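Local coordinates for protein similar to N-acetyltransferase (Staphylococcus aureus subsp. aureus, PDB 4MBU) that probably transfers an acetyl group from acetyl-CoA to an amine substrate, as a member of the GNAT (Gcn5-related) N-acetyltransferase family, at residues A68-F73 against Y81-S86. Sequence-based numbering, arbitrary orientation.
Sequences ATFGSF and YTIEHS
Thr69 and Ser86, then Gly71 and Glu84, form the hydrogen-bonded pairs of an antiparallel hairpin, each with two backbone bonds (Ser86 N to Thr69 O, 2.9 Å; Glu84 N to Gly71 O, 2.9 Å). Toward the turn, one water links the backbones at Phe73 N and Thr82 O, and a second donates to Ser72 O and to Glu84 OE1. Apolar contact centres on Phe70, whose ring has Ile83 CD1 almost exactly over its centre, a CH-pi contact at 3.5 Å from the centroid. Ile83 CG1 lies between its backbone N and carbonyl carbon (chi1 39°) and CD1 is then extended (chi2 169°), the two torsions together placing that methyl over the ring. Beyond the paired residues, the Glu84 carboxylate reaches the Phe73 ring at its edge, OE1 lying 3.4 Å from CD1, while Thr82 CG2 packs 3.7 Å from Phe73 CB. Glu84 OE2 also forms a salt bridge with Arg74 of the second subunit, and Phe73 packs on Leu144 of the second subunit. His85, on the face of Phe70, and Ile83 both touch helix 98-112; at the hairpin's flanks, Ala68 pairs with Phe56 of strand 55-60 and Ile83 with strand 117-123, placing both strands inside the mixed GNAT sheet.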
loop_
_atom_site.group_PDB
_atom_site.type_symbol
_atom_site.label_atom_id
_atom_site.label_comp_id
_atom_site.label_asym_id
_atom_site.label_seq_id
_atom_site.Cartn_x
_atom_site.Cartn_y
_atom_site.Cartn_z
ATOM N N ALA A 68 -4.768 24.408 5.058
ATOM C CA ALA A 68 -4.382 23.186 5.763
ATOM C C ALA A 68 -4.576 23.327 7.256
ATOM O O ALA A 68 -4.392 24.405 7.822
ATOM C CB ALA A 68 -2.940 22.833 5.468
ATOM N N THR A 69 -4.935 22.226 7.904
ATOM C CA THR A 69 -5.153 22.278 9.333
ATOM C C THR A 69 -4.884 20.926 9.985
ATOM O O THR A 69 -4.761 19.909 9.297
ATOM C CB THR A 69 -6.598 22.764 9.653
ATOM O OG1 THR A 69 -6.746 22.939 11.067
ATOM C CG2 THR A 69 -7.633 21.755 9.164
ATOM N N PHE A 70 -4.754 20.912 11.310
ATOM C CA PHE A 70 -4.815 19.632 12.014
ATOM C C PHE A 70 -5.706 19.691 13.249
ATOM O O PHE A 70 -6.068 20.777 13.711
ATOM C CB PHE A 70 -3.428 19.013 12.284
ATOM C CG PHE A 70 -2.559 19.770 13.281
ATOM C CD1 PHE A 70 -1.314 20.247 12.899
ATOM C CD2 PHE A 70 -2.957 19.945 14.604
ATOM C CE1 PHE A 70 -0.494 20.904 13.812
ATOM C CE2 PHE A 70 -2.145 20.621 15.516
ATOM C CZ PHE A 70 -0.915 21.094 15.120
ATOM N N GLY A 71 -6.078 18.521 13.759
ATOM C CA GLY A 71 -6.930 18.445 14.932
ATOM C C GLY A 71 -6.962 17.028 15.463
ATOM O O GLY A 71 -6.049 16.247 15.204
ATOM N N SER A 72 -8.024 16.689 16.185
ATOM C CA SER A 72 -8.113 15.396 16.861
ATOM C C SER A 72 -8.214 14.251 15.856
ATOM O O SER A 72 -8.850 14.396 14.818
ATOM C CB SER A 72 -9.324 15.386 17.800
ATOM O OG SER A 72 -9.712 14.070 18.137
ATOM N N PHE A 73 -7.575 13.120 16.158
ATOM C CA PHE A 73 -7.695 11.943 15.299
ATOM C C PHE A 73 -8.877 11.069 15.737
ATOM O O PHE A 73 -9.776 10.789 14.941
ATOM C CB PHE A 73 -6.392 11.140 15.273
ATOM C CG PHE A 73 -6.550 9.758 14.695
ATOM C CD1 PHE A 73 -7.050 9.578 13.408
ATOM C CD2 PHE A 73 -6.200 8.642 15.438
ATOM C CE1 PHE A 73 -7.208 8.299 12.881
ATOM C CE2 PHE A 73 -6.342 7.367 14.921
ATOM C CZ PHE A 73 -6.851 7.194 13.639
ATOM N N TYR A 81 -1.710 12.726 22.122
ATOM C CA TYR A 81 -0.491 13.060 21.384
ATOM C C TYR A 81 -0.594 12.778 19.879
ATOM O O TYR A 81 0.385 12.922 19.136
ATOM C CB TYR A 81 0.728 12.387 22.008
ATOM C CG TYR A 81 0.910 12.759 23.450
ATOM C CD1 TYR A 81 1.260 14.051 23.813
ATOM C CD2 TYR A 81 0.724 11.822 24.457
ATOM C CE1 TYR A 81 1.423 14.397 25.143
ATOM C CE2 TYR A 81 0.888 12.156 25.785
ATOM C CZ TYR A 81 1.237 13.445 26.123
ATOM O OH TYR A 81 1.403 13.783 27.448
ATOM N N THR A 82 -1.792 12.409 19.431
ATOM C CA THR A 82 -2.020 12.083 18.018
ATOM C C THR A 82 -2.923 13.139 17.404
ATOM O O THR A 82 -3.965 13.485 17.980
ATOM C CB THR A 82 -2.719 10.724 17.871
ATOM O OG1 THR A 82 -1.909 9.713 18.476
ATOM C CG2 THR A 82 -2.951 10.375 16.407
ATOM N N ILE A 83 -2.523 13.654 16.241
ATOM C CA ILE A 83 -3.357 14.586 15.488
ATOM C C ILE A 83 -3.546 14.079 14.065
ATOM O O ILE A 83 -2.708 13.353 13.546
ATOM C CB ILE A 83 -2.722 16.004 15.437
ATOM C CG1 ILE A 83 -1.212 15.882 15.277
ATOM C CG2 ILE A 83 -3.057 16.805 16.709
ATOM C CD1 ILE A 83 -0.518 17.193 14.963
ATOM N N GLU A 84 -4.647 14.460 13.432
ATOM C CA GLU A 84 -4.849 14.153 12.026
ATOM C C GLU A 84 -4.900 15.463 11.273
ATOM O O GLU A 84 -5.550 16.426 11.722
ATOM C CB GLU A 84 -6.152 13.387 11.812
ATOM C CG GLU A 84 -6.513 13.217 10.331
ATOM C CD GLU A 84 -7.714 12.307 10.118
ATOM O OE1 GLU A 84 -8.212 11.726 11.113
ATOM O OE2 GLU A 84 -8.156 12.158 8.951
ATOM N N HIS A 85 -4.218 15.513 10.133
ATOM C CA HIS A 85 -4.219 16.746 9.345
ATOM C C HIS A 85 -4.967 16.604 8.035
ATOM O O HIS A 85 -5.237 15.495 7.568
ATOM C CB HIS A 85 -2.797 17.201 9.036
ATOM C CG HIS A 85 -2.085 16.307 8.078
ATOM N ND1 HIS A 85 -1.544 15.097 8.451
ATOM C CD2 HIS A 85 -1.827 16.446 6.755
ATOM C CE1 HIS A 85 -0.980 14.528 7.398
ATOM N NE2 HIS A 85 -1.136 15.328 6.361
ATOM N N SER A 86 -5.290 17.747 7.440
ATOM C CA SER A 86 -5.842 17.776 6.092
ATOM C C SER A 86 -5.335 18.990 5.324
ATOM O O SER A 86 -5.052 20.051 5.906
ATOM C CB SER A 86 -7.374 17.707 6.110
ATOM O OG SER A 86 -7.921 18.499 7.136
HETATM O O HOH W 1 -10.116 13.274 12.308
HETATM O O HOH W 2 -6.410 12.368 18.415
#